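Local coordinates for protein N-acetyl-beta-D glucosaminidase (Rhizomucor miehei CAU432, PDB 4ZM6) that probably hydrolyses terminal N-acetyl-beta-D-glucosamine residues as a family 3 glycosidase and, through a GCN5-related region that binds acetyl-CoA, acetylates glucosamine, at residues V371-L382 and P490-Y499. Numbering follows the deposited sequence.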
loop_
_atom_site.group_PDB
_atom_site.type_symbol
_atom_site.label_atom_id
_atom_site.label_comp_id
_atom_site.label_asym_id
_atom_site.label_seq_id
_atom_site.Cartn_x
_atom_site.Cartn_y
_atom_site.Cartn_z
ATOM N N VAL A 371 2.456 -10.671 -27.048
ATOM C CA VAL A 371 1.118 -10.885 -26.467
ATOM C C VAL A 371 0.744 -12.354 -26.201
ATOM O O VAL A 371 0.519 -12.724 -25.051
ATOM C CB VAL A 371 0.019 -10.201 -27.313
ATOM C CG1 VAL A 371 -1.370 -10.693 -26.932
ATOM C CG2 VAL A 371 0.101 -8.687 -27.155
ATOM N N PRO A 372 0.661 -13.194 -27.245
ATOM C CA PRO A 372 0.132 -14.525 -26.954
ATOM C C PRO A 372 1.005 -15.344 -26.005
ATOM O O PRO A 372 2.226 -15.174 -25.970
ATOM C CB PRO A 372 0.058 -15.188 -28.332
ATOM C CG PRO A 372 1.088 -14.490 -29.137
ATOM C CD PRO A 372 1.108 -13.074 -28.643
ATOM N N THR A 373 0.349 -16.218 -25.245
ATOM C CA THR A 373 0.989 -17.041 -24.234
ATOM C C THR A 373 0.832 -18.520 -24.591
ATOM O O THR A 373 -0.254 -18.960 -24.961
ATOM C CB THR A 373 0.340 -16.815 -22.851
ATOM O OG1 THR A 373 0.163 -15.413 -22.613
ATOM C CG2 THR A 373 1.194 -17.416 -21.751
ATOM N N VAL A 374 1.921 -19.276 -24.484
ATOM C CA VAL A 374 1.866 -20.730 -24.536
ATOM C C VAL A 374 1.626 -21.172 -23.103
ATOM O O VAL A 374 2.465 -20.938 -22.231
ATOM C CB VAL A 374 3.182 -21.327 -25.054
ATOM C CG1 VAL A 374 3.136 -22.842 -25.001
ATOM C CG2 VAL A 374 3.459 -20.839 -26.473
ATOM N N VAL A 375 0.479 -21.803 -22.863
ATOM C CA VAL A 375 0.039 -22.122 -21.511
ATOM C C VAL A 375 0.489 -23.526 -21.106
ATOM O O VAL A 375 0.990 -23.730 -20.000
ATOM C CB VAL A 375 -1.490 -21.986 -21.398
ATOM C CG1 VAL A 375 -1.962 -22.292 -19.985
ATOM C CG2 VAL A 375 -1.923 -20.590 -21.810
ATOM N N THR A 376 0.301 -24.495 -21.993
ATOM C CA THR A 376 0.851 -25.829 -21.773
ATOM C C THR A 376 1.487 -26.346 -23.048
ATOM O O THR A 376 1.144 -25.927 -24.149
ATOM C CB THR A 376 -0.202 -26.843 -21.261
ATOM O OG1 THR A 376 -1.245 -27.003 -22.227
ATOM C CG2 THR A 376 -0.803 -26.374 -19.937
ATOM N N ASN A 377 2.437 -27.253 -22.871
ATOM C CA ASN A 377 3.202 -27.813 -23.967
ATOM C C ASN A 377 3.906 -29.067 -23.444
ATOM O O ASN A 377 5.133 -29.196 -23.506
ATOM C CB ASN A 377 4.201 -26.770 -24.490
ATOM C CG ASN A 377 4.779 -27.128 -25.846
ATOM O OD1 ASN A 377 4.284 -28.010 -26.550
ATOM N ND2 ASN A 377 5.832 -26.433 -26.222
ATOM N N ARG A 378 3.099 -29.984 -22.914
ATOM C CA ARG A 378 3.594 -31.183 -22.239
ATOM C C ARG A 378 4.454 -32.099 -23.120
ATOM O O ARG A 378 5.402 -32.706 -22.628
ATOM C CB ARG A 378 2.426 -31.982 -21.633
ATOM C CG ARG A 378 2.208 -31.756 -20.139
ATOM C CD ARG A 378 1.023 -30.861 -19.807
ATOM N NE ARG A 378 -0.256 -31.534 -20.052
ATOM C CZ ARG A 378 -1.451 -31.107 -19.632
ATOM N NH1 ARG A 378 -1.581 -29.993 -18.913
ATOM N NH2 ARG A 378 -2.533 -31.809 -19.936
ATOM N N LYS A 379 4.127 -32.193 -24.409
ATOM C CA LYS A 379 4.876 -33.044 -25.346
ATOM C C LYS A 379 5.874 -32.262 -26.210
ATOM O O LYS A 379 6.434 -32.813 -27.153
ATOM C CB LYS A 379 3.914 -33.781 -26.278
ATOM C CG LYS A 379 2.737 -34.463 -25.599
ATOM C CD LYS A 379 3.151 -35.682 -24.790
ATOM C CE LYS A 379 2.115 -36.793 -24.912
ATOM N NZ LYS A 379 2.510 -38.032 -24.187
ATOM N N ASN A 380 6.093 -30.986 -25.901
ATOM C CA ASN A 380 6.922 -30.104 -26.732
ATOM C C ASN A 380 6.511 -30.073 -28.209
ATOM O O ASN A 380 7.349 -29.886 -29.085
ATOM C CB ASN A 380 8.408 -30.451 -26.592
ATOM C CG ASN A 380 8.979 -30.030 -25.253
ATOM O OD1 ASN A 380 9.309 -28.865 -25.046
ATOM N ND2 ASN A 380 9.106 -30.981 -24.338
ATOM N N THR A 381 5.213 -30.235 -28.464
ATOM C CA THR A 381 4.649 -30.121 -29.802
ATOM C C THR A 381 5.032 -28.781 -30.423
ATOM O O THR A 381 5.439 -28.723 -31.583
ATOM C CB THR A 381 3.113 -30.240 -29.753
ATOM O OG1 THR A 381 2.745 -31.445 -29.067
ATOM C CG2 THR A 381 2.516 -30.253 -31.156
ATOM N N LEU A 382 4.896 -27.713 -29.640
ATOM C CA LEU A 382 5.317 -26.383 -30.060
ATOM C C LEU A 382 6.791 -26.184 -29.745
ATOM O O LEU A 382 7.251 -26.598 -28.688
ATOM C CB LEU A 382 4.537 -25.294 -29.327
ATOM C CG LEU A 382 3.039 -25.136 -29.586
ATOM C CD1 LEU A 382 2.531 -23.931 -28.803
ATOM C CD2 LEU A 382 2.746 -24.991 -31.072
ATOM N N PRO A 490 -8.535 -30.287 -19.739
ATOM C CA PRO A 490 -7.167 -30.253 -19.196
ATOM C C PRO A 490 -6.237 -31.358 -19.716
ATOM O O PRO A 490 -5.031 -31.275 -19.518
ATOM C CB PRO A 490 -7.374 -30.405 -17.678
ATOM C CG PRO A 490 -8.833 -30.217 -17.436
ATOM C CD PRO A 490 -9.533 -30.598 -18.699
ATOM N N GLN A 491 -6.795 -32.380 -20.365
ATOM C CA GLN A 491 -5.994 -33.460 -20.956
ATOM C C GLN A 491 -5.118 -32.922 -22.091
ATOM O O GLN A 491 -4.032 -33.453 -22.349
ATOM C CB GLN A 491 -6.863 -34.604 -21.523
ATOM C CG GLN A 491 -8.271 -34.775 -20.948
ATOM C CD GLN A 491 -9.337 -33.948 -21.672
ATOM O OE1 GLN A 491 -9.302 -33.784 -22.898
ATOM N NE2 GLN A 491 -10.301 -33.438 -20.913
ATOM N N VAL A 492 -5.607 -31.883 -22.770
ATOM C CA VAL A 492 -4.912 -31.299 -23.913
ATOM C C VAL A 492 -3.520 -30.863 -23.489
ATOM O O VAL A 492 -3.371 -30.024 -22.608
ATOM C CB VAL A 492 -5.689 -30.105 -24.507
ATOM C CG1 VAL A 492 -4.850 -29.365 -25.540
ATOM C CG2 VAL A 492 -6.987 -30.586 -25.137
ATOM N N ASP A 493 -2.513 -31.456 -24.124
ATOM C CA ASP A 493 -1.113 -31.261 -23.751
ATOM C C ASP A 493 -0.536 -29.955 -24.274
ATOM O O ASP A 493 0.442 -29.445 -23.720
ATOM C CB ASP A 493 -0.261 -32.424 -24.272
ATOM C CG ASP A 493 -0.529 -33.727 -23.536
ATOM O OD1 ASP A 493 -0.746 -33.687 -22.305
ATOM O OD2 ASP A 493 -0.511 -34.795 -24.189
ATOM N N THR A 494 -1.129 -29.409 -25.331
ATOM C CA THR A 494 -0.547 -28.243 -25.993
ATOM C C THR A 494 -1.630 -27.203 -26.321
ATOM O O THR A 494 -2.479 -27.416 -27.187
ATOM C CB THR A 494 0.341 -28.668 -27.197
ATOM O OG1 THR A 494 0.268 -27.699 -28.249
ATOM C CG2 THR A 494 -0.062 -30.046 -27.721
ATOM N N TYR A 495 -1.571 -26.083 -25.599
ATOM C CA TYR A 495 -2.620 -25.066 -25.584
ATOM C C TYR A 495 -1.995 -23.676 -25.462
ATOM O O TYR A 495 -1.031 -23.487 -24.715
ATOM C CB TYR A 495 -3.551 -25.334 -24.397
ATOM C CG TYR A 495 -4.627 -24.293 -24.140
ATOM C CD1 TYR A 495 -5.760 -24.219 -24.941
ATOM C CD2 TYR A 495 -4.525 -23.407 -23.068
ATOM C CE1 TYR A 495 -6.746 -23.275 -24.700
ATOM C CE2 TYR A 495 -5.506 -22.465 -22.817
ATOM C CZ TYR A 495 -6.612 -22.405 -23.636
ATOM O OH TYR A 495 -7.591 -21.476 -23.387
ATOM N N LEU A 496 -2.541 -22.717 -26.207
ATOM C CA LEU A 496 -2.075 -21.326 -26.159
ATOM C C LEU A 496 -3.259 -20.370 -26.222
ATOM O O LEU A 496 -4.373 -20.776 -26.529
ATOM C CB LEU A 496 -1.088 -21.022 -27.296
ATOM C CG LEU A 496 -1.628 -20.950 -28.734
ATOM C CD1 LEU A 496 -0.807 -19.979 -29.571
ATOM C CD2 LEU A 496 -1.663 -22.322 -29.392
ATOM N N VAL A 497 -3.009 -19.098 -25.935
ATOM C CA VAL A 497 -4.075 -18.102 -25.867
ATOM C C VAL A 497 -3.628 -16.792 -26.515
ATOM O O VAL A 497 -2.460 -16.409 -26.414
ATOM C CB VAL A 497 -4.529 -17.863 -24.409
ATOM C CG1 VAL A 497 -5.189 -19.116 -23.851
ATOM C CG2 VAL A 497 -3.363 -17.437 -23.520
ATOM N N THR A 498 -4.558 -16.132 -27.203
ATOM C CA THR A 498 -4.259 -14.906 -27.935
ATOM C C THR A 498 -4.979 -13.700 -27.358
ATOM O O THR A 498 -4.725 -12.574 -27.782
ATOM C CB THR A 498 -4.631 -15.036 -29.428
ATOM O OG1 THR A 498 -6.046 -14.879 -29.605
ATOM C CG2 THR A 498 -4.190 -16.395 -29.979
ATOM N N TYR A 499 -5.899 -13.938 -26.420
ATOM C CA TYR A 499 -6.633 -12.873 -25.726
ATOM C C TYR A 499 -7.526 -11.997 -26.625
ATOM O O TYR A 499 -8.171 -11.071 -26.127
ATOM C CB TYR A 499 -5.666 -11.980 -24.926
ATOM C CG TYR A 499 -4.712 -12.739 -24.026
ATOM C CD1 TYR A 499 -5.153 -13.298 -22.828
ATOM C CD2 TYR A 499 -3.372 -12.897 -24.366
ATOM C CE1 TYR A 499 -4.288 -13.994 -21.999
ATOM C CE2 TYR A 499 -2.501 -13.595 -23.544
ATOM C CZ TYR A 499 -2.965 -14.140 -22.360
ATOM O OH TYR A 499 -2.104 -14.829 -21.532
#
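Bends at chi2 and chi3 turn the Arg378 chain so that the edge of its guanidinium meets the loop 490-493, while in Thr373 a chi1 of -45° sets OG1 opposite the carbonyl carbon, where it meets Tyr499 OH. Arginine suits its place because its planar N-H groups diverge: NE forms a salt bridge to the anti lone pair of Asp493 OD1 at 3.2 Å, and NH2 donates in plane to Pro490 O at 2.6 Å. The carboxylate plane is turned 72° from the guanidinium, and Asp532 takes NH1 in a second salt bridge. Arg378 N also donates to Asp493 O (2.8 Å), which ties the Asn377-Asn380 type I turn to the opposite segment.

Between these ends the strands run antiparallel, with Thr373 and Val497 a hydrogen-bonded pair. A classic beta bulge follows: Val375 N (2.9 Å) and Thr376 N (3.2 Å) both donate to Tyr495 O. Here Val375 lays its compact branched side chain beside Tyr495, pointing the same way, CB lying 3.7 Å from CD2 at the ring edge. At the far end the Thr373 OG1 to Tyr499 OH bond, 2.6 Å, pairs the hydroxyls of two buried residues; able to donate and accept, OG1 also bonds to Ser521.

Strand 373-377 closes one side of an otherwise parallel six-stranded sheet, consistent with the second domain of family 3 glycosidases, though Val375 also bonds through its backbone to Ile534. Strand 494-497 pairs on its other edge, in parallel, with 475-479. Helix 503-513 packs on Pro372, Val374 and Leu382, whereas helix 99-105 meets Val371 and Tyr499.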